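Local coordinates for protein angiotensin-converting enzyme (Anopheles gambiae, PDB 6S1Z) that probably acts as a zinc-dependent dipeptidyl carboxypeptidase, cutting dipeptides from the C-termini of peptides, and is bound here to the inhibitor fosinoprilat, at residues D323-A328 / R340-T345; L35-Y40 / S329-F334; G108-M113 / S489-Y494. All coordinates share one frame; numbering follows the deposited sequence.

Overall arrangement
All three contacts reach fosinoprilat, but from different parts of the fold. Contacts 1 and 2 each use one strand of the antiparallel pair 329-332 and 339-342. Contact 1 is buried and links the segments flanking this pair covalently, through a disulfide, whereas contact 2, whose Leu35 is exposed, joins strand 329-332 to helix 12-42 purely through aromatic and apolar packing. Contact 3, also buried, lies elsewhere: helix 100-118 meets the end of helix 486-490, and side-chain carbons pack on backbone carbonyls. Its centre is about 16 Å from the centre of each other contact. Contact 2 comes close to it through Tyr40. The nearest atoms of contact 1 and contact 3 are about 7 Å apart.

Contact 1. Residues D323-A328 / R340-T345; sequences DLVCHA and RIKQCT. With KS8 (fosinoprilat), chain C.
Cys326 and Cys344 bring two largely irregular segments together, their CA atoms 5.3 Å apart, and the approach tightens to 4.1 Å between the CA atoms of Ala328 and Gln343. Residues 323-328 run as a loop into strand 329-332, while 340-345 leaves strand 339-342 and bends in an inverse gamma turn centred on Cys344. The turn points the Cys344 side chain at the loop. Its SG lies anti to the carbonyl carbon (chi1 -63°) and bonds to Cys326 SG at 2.0 Å; the torsion about this disulfide, -83°, is near the relaxed right angle. The bond spans seventeen intervening residues, among them both strands. Leu324 adds a looser apolar touch, CD1 standing 4.4 Å from Cys344 SG. Farther along, the small Ala328 lets the backbones close up: its CA makes a CH...O contact of 3.3 Å with Lys342 O, and its CB rests 3.7 Å from CG of the extended Gln343 chain. Lys342 bends at its third and fourth torsions, bringing its amine to Val325, but the modelled approach is too close to be trusted. On the inhibitor side, His327 presents a ring edge, CE1 lying 3.4 Å from O16 of fosinoprilat in the ring plane, while Tyr486 stacks on the imidazole. Around the contact, helix 349-368, with the probable zinc-binding HExxH sequence, packs its Glu358 on Ala328 and Gln343; helix 286-299 supplies Phe290 against Gln343, and helix 12-42 meets Lys342 through Trp38 and Ser42.

Contact 2. Residues L35-Y40 / S329-F334; sequences LAAWEY and SAWDFF. With KS8 (fosinoprilat), chain C.
Trp38, Trp331 and Phe333 form an aromatic cluster that seats helix 12-42 on strand 329-332 and the turn after it. Trp38 stands at its centre. The six-membered ring of its indole drives an edge onto the face of the Trp331 five-membered ring, a T-shaped pair with centroids 4.7 Å apart and planes at 89°; the closest atoms, Trp38 CZ3 and Trp331 CD1, are 3.3 Å apart. Phe333 in turn sets its edge against the Trp38 face in an offset edge-to-face pair, planes at 76°, and its CE2 reaches Trp38 CB at 3.5 Å. A chi1 of 163°, which sets CG opposite the backbone N, carries the Trp38 indole out from the helix to both partners. Ala37 is small enough for Trp331 to lie close beside the helix, CB to CZ3 4.1 Å. A weak bond of 3.1 Å runs from Trp331 NE1 to Ser329 OG, and Arg340 adds cation-pi contacts to Trp38 and Phe333. The far corner of Trp331, CH2, touches the inhibitor phenyl carbon C12 at 3.9 Å, consistent with a wall on the S1 side of the cleft, where helix 12-42 is probably one of the N-terminal helices that form the lid in angiotensin-converting enzymes.

Contact 3. Residues G108-M113 / S489-Y494; sequences GAIASM and SADVEY. With KS8 (fosinoprilat), chain C.
Residues 108-113 of helix 100-118 pack against the closing turn of helix 486-490, CA atoms lying 4.8 Å apart for Met113 and Ser489 and 6.0 Å for Ile110 and Ala490. A Schellman motif ends the second helix, with Asp491 at positive phi (53°), a conformation that aspartate accepts more readily than most residues. Met113 bends round the carbonyl of Ser489, touching that oxygen with both ends of its side chain: CB is 3.3 Å and CE 3.4 Å from Ser489 O. The turn at its third torsion (-62°) folds CE back to do this, which the flexible, unbranched methionine permits. Serine is slim enough for the helices to come this near, its CB lying 3.6 Å from Met113 CB. One turn earlier, Ile110 stretches its long branch across to Asp491, CD1 packing 3.8 Å from the aspartate CB. The methylene is thus nearest to isoleucine, with the carboxylate OD2 only slightly farther. At the far end of the segment, Tyr494 OH donates a bond of 3.2 Å to the inhibitor carboxylate oxygen O24, near the plane of its ring, joining Lys485 and Gln255 around fosinoprilat. Between the helices themselves, the contact is mostly carbon against backbone oxygen, without polar bonds from one segment to the other. The fit therefore depends on shape, while the polar side-chain atoms at its border, Ser489 OG and Asp491 OD2, bond outside it to Pro483 O and Tyr95 OH.

Contact 1. Residues D323-A328 / R340-T345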
loop_
_atom_site.group_PDB
_atom_site.type_symbol
_atom_site.label_atom_id
_atom_site.label_comp_id
_atom_site.label_asym_id
_atom_site.label_seq_id
_atom_site.Cartn_x
_atom_site.Cartn_y
_atom_site.Cartn_z
ATOM N N ASP A 323 8.807 11.052 -19.047
ATOM C CA ASP A 323 8.166 9.850 -18.536
ATOM C C ASP A 323 8.685 9.583 -17.131
ATOM O O ASP A 323 9.899 9.575 -16.906
ATOM C CB ASP A 323 8.436 8.651 -19.448
ATOM C CG ASP A 323 7.644 8.712 -20.741
ATOM O OD1 ASP A 323 6.521 9.259 -20.726
ATOM O OD2 ASP A 323 8.144 8.212 -21.771
ATOM N N LEU A 324 7.766 9.380 -16.189
ATOM C CA LEU A 324 8.138 9.099 -14.812
ATOM C C LEU A 324 7.104 8.165 -14.202
ATOM O O LEU A 324 6.040 7.919 -14.774
ATOM C CB LEU A 324 8.254 10.384 -13.981
ATOM C CG LEU A 324 6.952 11.107 -13.623
ATOM C CD1 LEU A 324 7.221 12.213 -12.614
ATOM C CD2 LEU A 324 6.277 11.669 -14.863
ATOM N N VAL A 325 7.433 7.651 -13.020
ATOM C CA VAL A 325 6.548 6.760 -12.278
ATOM C C VAL A 325 5.756 7.629 -11.306
ATOM O O VAL A 325 6.222 7.942 -10.209
ATOM C CB VAL A 325 7.329 5.661 -11.556
ATOM C CG1 VAL A 325 6.385 4.750 -10.787
ATOM C CG2 VAL A 325 8.160 4.859 -12.550
ATOM N N CYS A 326 4.545 8.023 -11.711
ATOM C CA CYS A 326 3.711 8.861 -10.858
ATOM C C CYS A 326 3.263 8.142 -9.592
ATOM O O CYS A 326 2.806 8.803 -8.653
ATOM C CB CYS A 326 2.474 9.343 -11.618
ATOM S SG CYS A 326 2.622 10.998 -12.337
ATOM N N HIS A 327 3.371 6.816 -9.548
ATOM C CA HIS A 327 2.952 6.067 -8.372
ATOM C C HIS A 327 3.659 6.611 -7.138
ATOM O O HIS A 327 4.882 6.483 -7.011
ATOM C CB HIS A 327 3.239 4.575 -8.541
ATOM C CG HIS A 327 2.449 3.704 -7.615
ATOM N ND1 HIS A 327 2.917 3.312 -6.380
ATOM C CD2 HIS A 327 1.216 3.159 -7.740
ATOM C CE1 HIS A 327 2.009 2.558 -5.786
ATOM N NE2 HIS A 327 0.967 2.449 -6.591
ATOM N N ALA A 328 2.896 7.227 -6.234
ATOM C CA ALA A 328 3.471 7.857 -5.053
ATOM C C ALA A 328 4.462 6.926 -4.368
ATOM O O ALA A 328 4.277 5.706 -4.340
ATOM C CB ALA A 328 2.359 8.252 -4.079
ATOM N N ARG A 340 13.129 11.951 0.361
ATOM C CA ARG A 340 12.389 12.515 -0.756
ATOM C C ARG A 340 11.099 11.739 -0.974
ATOM O O ARG A 340 11.018 10.541 -0.689
ATOM C CB ARG A 340 13.218 12.500 -2.049
ATOM C CG ARG A 340 14.519 13.276 -1.963
ATOM C CD ARG A 340 15.299 13.187 -3.266
ATOM N NE ARG A 340 16.742 13.154 -3.040
ATOM C CZ ARG A 340 17.649 13.026 -4.002
ATOM N NH1 ARG A 340 17.272 12.923 -5.270
ATOM N NH2 ARG A 340 18.939 13.000 -3.697
ATOM N N ILE A 341 10.091 12.441 -1.489
ATOM C CA ILE A 341 8.809 11.851 -1.854
ATOM C C ILE A 341 8.518 12.215 -3.302
ATOM O O ILE A 341 8.605 13.388 -3.683
ATOM C CB ILE A 341 7.669 12.331 -0.934
ATOM C CG1 ILE A 341 7.684 11.541 0.378
ATOM C CG2 ILE A 341 6.319 12.205 -1.640
ATOM C CD1 ILE A 341 6.706 12.046 1.421
ATOM N N LYS A 342 8.176 11.212 -4.105
ATOM C CA LYS A 342 7.826 11.394 -5.512
ATOM C C LYS A 342 6.349 11.039 -5.661
ATOM O O LYS A 342 5.993 9.862 -5.766
ATOM C CB LYS A 342 8.713 10.529 -6.403
ATOM C CG LYS A 342 8.387 10.607 -7.888
ATOM C CD LYS A 342 9.393 9.823 -8.728
ATOM C CE LYS A 342 9.299 8.319 -8.496
ATOM N NZ LYS A 342 7.996 7.753 -8.942
ATOM N N GLN A 343 5.492 12.060 -5.666
ATOM C CA GLN A 343 4.048 11.860 -5.714
ATOM C C GLN A 343 3.425 12.903 -6.630
ATOM O O GLN A 343 3.587 14.105 -6.403
ATOM C CB GLN A 343 3.437 11.949 -4.312
ATOM C CG GLN A 343 1.919 11.945 -4.295
ATOM C CD GLN A 343 1.354 11.899 -2.890
ATOM O OE1 GLN A 343 2.006 11.425 -1.960
ATOM N NE2 GLN A 343 0.133 12.398 -2.729
ATOM N N CYS A 344 2.707 12.440 -7.656
ATOM C CA CYS A 344 1.989 13.327 -8.573
ATOM C C CYS A 344 0.692 13.784 -7.902
ATOM O O CYS A 344 -0.419 13.395 -8.268
ATOM C CB CYS A 344 1.725 12.621 -9.897
ATOM S SG CYS A 344 3.234 12.181 -10.797
ATOM N N THR A 345 0.859 14.641 -6.899
ATOM C CA THR A 345 -0.245 15.021 -6.031
ATOM C C THR A 345 -1.314 15.798 -6.793
ATOM O O THR A 345 -1.035 16.504 -7.766
ATOM C CB THR A 345 0.266 15.868 -4.864
ATOM O OG1 THR A 345 1.272 15.144 -4.147
ATOM C CG2 THR A 345 -0.871 16.224 -3.916
HETATM C C04 KS8 C . 4.978 2.907 -2.699
HETATM C C05 KS8 C . 5.999 1.767 -2.267
HETATM C C06 KS8 C . 6.953 1.341 -3.457
HETATM C C07 KS8 C . 8.363 1.931 -3.317
HETATM C C08 KS8 C . 9.320 1.497 -4.522
HETATM C C09 KS8 C . 10.001 0.287 -4.466
HETATM C C10 KS8 C . 10.830 -0.089 -5.512
HETATM C C11 KS8 C . 10.981 0.755 -6.634
HETATM C C12 KS8 C . 10.307 1.949 -6.689
HETATM C C13 KS8 C . 9.470 2.334 -5.635
HETATM C C14 KS8 C . 2.251 3.894 -1.985
HETATM C C15 KS8 C . 1.378 2.618 -2.251
HETATM C C18 KS8 C . -0.847 3.761 -1.783
HETATM C C19 KS8 C . -2.114 3.211 -1.035
HETATM C C20 KS8 C . -2.081 1.679 -1.355
HETATM C C21 KS8 C . -1.136 1.501 -2.347
HETATM C C22 KS8 C . -1.749 1.587 -3.731
HETATM C C25 KS8 C . -2.065 3.442 0.423
HETATM C C26 KS8 C . -1.985 4.961 0.723
HETATM C C27 KS8 C . -3.313 5.704 0.558
HETATM C C28 KS8 C . -4.382 5.080 1.433
HETATM C C29 KS8 C . -4.568 3.608 1.042
HETATM C C30 KS8 C . -3.260 2.810 1.144
HETATM N N17 KS8 C . -0.121 2.684 -2.122
HETATM O O01 KS8 C . 3.704 2.277 -0.371
HETATM O O03 KS8 C . 4.512 4.630 -0.532
HETATM O O16 KS8 C . 1.907 1.597 -2.558
HETATM O O23 KS8 C . -2.219 2.691 -4.163
HETATM O O24 KS8 C . -1.788 0.606 -4.426
HETATM P P02 KS8 C . 3.882 3.418 -1.291
#

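Contact 2. Residues L35-Y40 / S329-F334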
loop_
_atom_site.group_PDB
_atom_site.type_symbol
_atom_site.label_atom_id
_atom_site.label_comp_id
_atom_site.label_asym_id
_atom_site.label_seq_id
_atom_site.Cartn_x
_atom_site.Cartn_y
_atom_site.Cartn_z
ATOM N N LEU A 35 20.418 6.203 -5.390
ATOM C CA LEU A 35 20.351 7.446 -6.151
ATOM C C LEU A 35 20.118 7.163 -7.630
ATOM O O LEU A 35 19.259 7.786 -8.265
ATOM C CB LEU A 35 21.636 8.250 -5.951
ATOM C CG LEU A 35 21.734 9.565 -6.728
ATOM C CD1 LEU A 35 20.621 10.521 -6.323
ATOM C CD2 LEU A 35 23.098 10.206 -6.520
ATOM N N ALA A 36 20.876 6.222 -8.196
ATOM C CA ALA A 36 20.683 5.860 -9.596
ATOM C C ALA A 36 19.289 5.298 -9.839
ATOM O O ALA A 36 18.734 5.467 -10.930
ATOM C CB ALA A 36 21.747 4.850 -10.026
ATOM N N ALA A 37 18.711 4.626 -8.841
ATOM C CA ALA A 37 17.342 4.143 -8.972
ATOM C C ALA A 37 16.342 5.291 -8.939
ATOM O O ALA A 37 15.281 5.206 -9.570
ATOM C CB ALA A 37 17.032 3.137 -7.864
ATOM N N TRP A 38 16.659 6.368 -8.217
ATOM C CA TRP A 38 15.775 7.529 -8.183
ATOM C C TRP A 38 15.789 8.274 -9.512
ATOM O O TRP A 38 14.737 8.713 -9.993
ATOM C CB TRP A 38 16.185 8.460 -7.040
ATOM C CG TRP A 38 15.629 9.851 -7.156
ATOM C CD1 TRP A 38 16.179 10.899 -7.838
ATOM C CD2 TRP A 38 14.421 10.350 -6.564
ATOM N NE1 TRP A 38 15.387 12.014 -7.714
ATOM C CE2 TRP A 38 14.303 11.704 -6.937
ATOM C CE3 TRP A 38 13.428 9.782 -5.760
ATOM C CZ2 TRP A 38 13.233 12.499 -6.532
ATOM C CZ3 TRP A 38 12.366 10.575 -5.360
ATOM C CH2 TRP A 38 12.278 11.918 -5.746
ATOM N N GLU A 39 16.970 8.434 -10.115
ATOM C CA GLU A 39 17.061 9.100 -11.411
ATOM C C GLU A 39 16.106 8.468 -12.414
ATOM O O GLU A 39 15.297 9.158 -13.044
ATOM C CB GLU A 39 18.499 9.042 -11.932
ATOM C CG GLU A 39 19.527 9.729 -11.043
ATOM C CD GLU A 39 19.289 11.222 -10.907
ATOM O OE1 GLU A 39 18.255 11.615 -10.327
ATOM O OE2 GLU A 39 20.135 12.005 -11.384
ATOM N N TYR A 40 16.186 7.145 -12.572
ATOM C CA TYR A 40 15.259 6.441 -13.447
ATOM C C TYR A 40 13.839 6.446 -12.901
ATOM O O TYR A 40 12.889 6.300 -13.678
ATOM C CB TYR A 40 15.733 5.002 -13.653
ATOM C CG TYR A 40 14.890 4.213 -14.627
ATOM C CD1 TYR A 40 14.932 4.484 -15.988
ATOM C CD2 TYR A 40 14.058 3.192 -14.188
ATOM C CE1 TYR A 40 14.163 3.766 -16.884
ATOM C CE2 TYR A 40 13.288 2.466 -15.077
ATOM C CZ TYR A 40 13.347 2.756 -16.424
ATOM O OH TYR A 40 12.580 2.038 -17.313
ATOM N N SER A 329 5.523 7.511 -3.817
ATOM C CA SER A 329 6.574 6.730 -3.184
ATOM C C SER A 329 7.384 7.633 -2.265
ATOM O O SER A 329 7.353 8.860 -2.380
ATOM C CB SER A 329 7.485 6.073 -4.228
ATOM O OG SER A 329 8.021 7.038 -5.117
ATOM N N ALA A 330 8.105 6.998 -1.343
ATOM C CA ALA A 330 9.004 7.677 -0.422
ATOM C C ALA A 330 10.335 6.942 -0.415
ATOM O O ALA A 330 10.368 5.708 -0.371
ATOM C CB ALA A 330 8.425 7.733 0.995
ATOM N N TRP A 331 11.429 7.698 -0.452
ATOM C CA TRP A 331 12.752 7.136 -0.673
ATOM C C TRP A 331 13.677 7.417 0.502
ATOM O O TRP A 331 13.524 8.412 1.218
ATOM C CB TRP A 331 13.377 7.700 -1.955
ATOM C CG TRP A 331 12.633 7.323 -3.198
ATOM C CD1 TRP A 331 11.466 7.866 -3.650
ATOM C CD2 TRP A 331 13.005 6.320 -4.150
ATOM N NE1 TRP A 331 11.088 7.263 -4.825
ATOM C CE2 TRP A 331 12.016 6.310 -5.153
ATOM C CE3 TRP A 331 14.078 5.430 -4.251
ATOM C CZ2 TRP A 331 12.068 5.445 -6.244
ATOM C CZ3 TRP A 331 14.127 4.571 -5.334
ATOM C CH2 TRP A 331 13.129 4.585 -6.317
ATOM N N ASP A 332 14.643 6.518 0.689
ATOM C CA ASP A 332 15.734 6.695 1.642
ATOM C C ASP A 332 17.035 6.422 0.901
ATOM O O ASP A 332 17.363 5.265 0.619
ATOM C CB ASP A 332 15.590 5.765 2.845
ATOM C CG ASP A 332 16.721 5.933 3.846
ATOM O OD1 ASP A 332 17.478 6.920 3.735
ATOM O OD2 ASP A 332 16.856 5.071 4.741
ATOM N N PHE A 333 17.775 7.481 0.587
ATOM C CA PHE A 333 19.086 7.349 -0.032
ATOM C C PHE A 333 20.179 7.084 0.989
ATOM O O PHE A 333 21.362 7.299 0.692
ATOM C CB PHE A 333 19.411 8.607 -0.839
ATOM C CG PHE A 333 18.272 9.087 -1.685
ATOM C CD1 PHE A 333 17.316 9.938 -1.158
ATOM C CD2 PHE A 333 18.147 8.682 -3.001
ATOM C CE1 PHE A 333 16.261 10.375 -1.926
ATOM C CE2 PHE A 333 17.095 9.120 -3.776
ATOM C CZ PHE A 333 16.151 9.967 -3.238
ATOM N N PHE A 334 19.803 6.625 2.177
ATOM C CA PHE A 334 20.752 6.372 3.268
ATOM C C PHE A 334 21.498 7.683 3.527
ATOM O O PHE A 334 20.891 8.763 3.449
ATOM C CB PHE A 334 21.631 5.194 2.920
ATOM C CG PHE A 334 20.869 3.930 2.649
ATOM C CD1 PHE A 334 20.562 3.056 3.678
ATOM C CD2 PHE A 334 20.458 3.617 1.365
ATOM C CE1 PHE A 334 19.860 1.891 3.431
ATOM C CE2 PHE A 334 19.756 2.455 1.111
ATOM C CZ PHE A 334 19.456 1.590 2.145
HETATM C C04 KS8 C . 4.978 2.907 -2.699
HETATM C C05 KS8 C . 5.999 1.767 -2.267
HETATM C C06 KS8 C . 6.953 1.341 -3.457
HETATM C C07 KS8 C . 8.363 1.931 -3.317
HETATM C C08 KS8 C . 9.320 1.497 -4.522
HETATM C C09 KS8 C . 10.001 0.287 -4.466
HETATM C C10 KS8 C . 10.830 -0.089 -5.512
HETATM C C11 KS8 C . 10.981 0.755 -6.634
HETATM C C12 KS8 C . 10.307 1.949 -6.689
HETATM C C13 KS8 C . 9.470 2.334 -5.635
HETATM C C14 KS8 C . 2.251 3.894 -1.985
HETATM C C15 KS8 C . 1.378 2.618 -2.251
HETATM C C18 KS8 C . -0.847 3.761 -1.783
HETATM C C19 KS8 C . -2.114 3.211 -1.035
HETATM C C20 KS8 C . -2.081 1.679 -1.355
HETATM C C21 KS8 C . -1.136 1.501 -2.347
HETATM C C22 KS8 C . -1.749 1.587 -3.731
HETATM C C25 KS8 C . -2.065 3.442 0.423
HETATM C C26 KS8 C . -1.985 4.961 0.723
HETATM C C27 KS8 C . -3.313 5.704 0.558
HETATM C C28 KS8 C . -4.382 5.080 1.433
HETATM C C29 KS8 C . -4.568 3.608 1.042
HETATM C C30 KS8 C . -3.260 2.810 1.144
HETATM N N17 KS8 C . -0.121 2.684 -2.122
HETATM O O01 KS8 C . 3.704 2.277 -0.371
HETATM O O03 KS8 C . 4.512 4.630 -0.532
HETATM O O16 KS8 C . 1.907 1.597 -2.558
HETATM O O23 KS8 C . -2.219 2.691 -4.163
HETATM O O24 KS8 C . -1.788 0.606 -4.426
HETATM P P02 KS8 C . 3.882 3.418 -1.291
#

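Contact 3. Residues G108-M113 / S489-Y494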
loop_
_atom_site.group_PDB
_atom_site.type_symbol
_atom_site.label_atom_id
_atom_site.label_comp_id
_atom_site.label_asym_id
_atom_site.label_seq_id
_atom_site.Cartn_x
_atom_site.Cartn_y
_atom_site.Cartn_z
ATOM N N GLY A 108 16.293 -6.375 -15.488
ATOM C CA GLY A 108 15.847 -5.929 -16.797
ATOM C C GLY A 108 14.393 -6.269 -17.056
ATOM O O GLY A 108 13.621 -5.436 -17.537
ATOM N N ALA A 109 13.997 -7.503 -16.736
ATOM C CA ALA A 109 12.609 -7.908 -16.934
ATOM C C ALA A 109 11.670 -7.114 -16.035
ATOM O O ALA A 109 10.550 -6.782 -16.439
ATOM C CB ALA A 109 12.459 -9.407 -16.676
ATOM N N ILE A 110 12.107 -6.799 -14.814
ATOM C CA ILE A 110 11.269 -6.031 -13.896
ATOM C C ILE A 110 11.038 -4.626 -14.439
ATOM O O ILE A 110 9.896 -4.180 -14.596
ATOM C CB ILE A 110 11.902 -5.993 -12.492
ATOM C CG1 ILE A 110 11.766 -7.361 -11.817
ATOM C CG2 ILE A 110 11.261 -4.891 -11.648
ATOM C CD1 ILE A 110 12.455 -7.463 -10.467
ATOM N N ALA A 111 12.124 -3.905 -14.725
ATOM C CA ALA A 111 11.993 -2.550 -15.249
ATOM C C ALA A 111 11.167 -2.526 -16.526
ATOM O O ALA A 111 10.423 -1.568 -16.768
ATOM C CB ALA A 111 13.375 -1.945 -15.497
ATOM N N SER A 112 11.277 -3.567 -17.355
ATOM C CA SER A 112 10.485 -3.621 -18.579
ATOM C C SER A 112 8.994 -3.641 -18.273
ATOM O O SER A 112 8.185 -3.205 -19.101
ATOM C CB SER A 112 10.874 -4.848 -19.403
ATOM O OG SER A 112 10.174 -4.872 -20.635
ATOM N N MET A 113 8.610 -4.141 -17.097
ATOM C CA MET A 113 7.207 -4.120 -16.696
ATOM C C MET A 113 6.837 -2.776 -16.078
ATOM O O MET A 113 5.794 -2.200 -16.405
ATOM C CB MET A 113 6.922 -5.257 -15.714
ATOM C CG MET A 113 7.240 -6.643 -16.253
ATOM S SD MET A 113 6.664 -7.978 -15.183
ATOM C CE MET A 113 7.600 -7.665 -13.687
ATOM N N SER A 489 4.034 -5.262 -11.457
ATOM C CA SER A 489 5.058 -4.970 -12.451
ATOM C C SER A 489 6.363 -4.503 -11.819
ATOM O O SER A 489 7.401 -4.524 -12.489
ATOM C CB SER A 489 4.544 -3.909 -13.426
ATOM O OG SER A 489 3.398 -4.369 -14.120
ATOM N N ALA A 490 6.337 -4.088 -10.554
ATOM C CA ALA A 490 7.516 -3.561 -9.880
ATOM C C ALA A 490 8.141 -4.547 -8.902
ATOM O O ALA A 490 9.161 -4.221 -8.284
ATOM C CB ALA A 490 7.159 -2.267 -9.141
ATOM N N ASP A 491 7.567 -5.738 -8.748
ATOM C CA ASP A 491 8.066 -6.736 -7.802
ATOM C C ASP A 491 8.192 -6.133 -6.403
ATOM O O ASP A 491 9.280 -6.004 -5.839
ATOM C CB ASP A 491 9.400 -7.317 -8.279
ATOM C CG ASP A 491 9.971 -8.337 -7.314
ATOM O OD1 ASP A 491 9.320 -9.379 -7.091
ATOM O OD2 ASP A 491 11.073 -8.096 -6.780
ATOM N N VAL A 492 7.042 -5.758 -5.849
ATOM C CA VAL A 492 6.957 -5.148 -4.526
ATOM C C VAL A 492 5.927 -5.924 -3.717
ATOM O O VAL A 492 4.743 -5.951 -4.078
ATOM C CB VAL A 492 6.578 -3.659 -4.603
ATOM C CG1 VAL A 492 6.631 -3.020 -3.224
ATOM C CG2 VAL A 492 7.494 -2.924 -5.573
ATOM N N GLU A 493 6.374 -6.557 -2.633
ATOM C CA GLU A 493 5.472 -7.313 -1.773
ATOM C C GLU A 493 4.316 -6.439 -1.310
ATOM O O GLU A 493 4.504 -5.279 -0.934
ATOM C CB GLU A 493 6.233 -7.866 -0.563
ATOM C CG GLU A 493 5.366 -8.092 0.674
ATOM C CD GLU A 493 6.102 -8.818 1.783
ATOM O OE1 GLU A 493 7.148 -9.440 1.502
ATOM O OE2 GLU A 493 5.634 -8.763 2.939
ATOM N N TYR A 494 3.110 -7.010 -1.331
ATOM C CA TYR A 494 1.907 -6.289 -0.945
ATOM C C TYR A 494 1.327 -6.743 0.386
ATOM O O TYR A 494 0.454 -6.053 0.925
ATOM C CB TYR A 494 0.831 -6.432 -2.030
ATOM C CG TYR A 494 -0.059 -5.216 -2.152
ATOM C CD1 TYR A 494 -1.162 -5.049 -1.325
ATOM C CD2 TYR A 494 0.208 -4.234 -3.094
ATOM C CE1 TYR A 494 -1.972 -3.935 -1.434
ATOM C CE2 TYR A 494 -0.596 -3.119 -3.212
ATOM C CZ TYR A 494 -1.686 -2.974 -2.382
ATOM O OH TYR A 494 -2.483 -1.859 -2.504
HETATM C C04 KS8 C . 4.978 2.907 -2.699
HETATM C C05 KS8 C . 5.999 1.767 -2.267
HETATM C C06 KS8 C . 6.953 1.341 -3.457
HETATM C C07 KS8 C . 8.363 1.931 -3.317
HETATM C C08 KS8 C . 9.320 1.497 -4.522
HETATM C C09 KS8 C . 10.001 0.287 -4.466
HETATM C C10 KS8 C . 10.830 -0.089 -5.512
HETATM C C11 KS8 C . 10.981 0.755 -6.634
HETATM C C12 KS8 C . 10.307 1.949 -6.689
HETATM C C13 KS8 C . 9.470 2.334 -5.635
HETATM C C14 KS8 C . 2.251 3.894 -1.985
HETATM C C15 KS8 C . 1.378 2.618 -2.251
HETATM C C18 KS8 C . -0.847 3.761 -1.783
HETATM C C19 KS8 C . -2.114 3.211 -1.035
HETATM C C20 KS8 C . -2.081 1.679 -1.355
HETATM C C21 KS8 C . -1.136 1.501 -2.347
HETATM C C22 KS8 C . -1.749 1.587 -3.731
HETATM C C25 KS8 C . -2.065 3.442 0.423
HETATM C C26 KS8 C . -1.985 4.961 0.723
HETATM C C27 KS8 C . -3.313 5.704 0.558
HETATM C C28 KS8 C . -4.382 5.080 1.433
HETATM C C29 KS8 C . -4.568 3.608 1.042
HETATM C C30 KS8 C . -3.260 2.810 1.144
HETATM N N17 KS8 C . -0.121 2.684 -2.122
HETATM O O01 KS8 C . 3.704 2.277 -0.371
HETATM O O03 KS8 C . 4.512 4.630 -0.532
HETATM O O16 KS8 C . 1.907 1.597 -2.558
HETATM O O23 KS8 C . -2.219 2.691 -4.163
HETATM O O24 KS8 C . -1.788 0.606 -4.426
HETATM P P02 KS8 C . 3.882 3.418 -1.291
#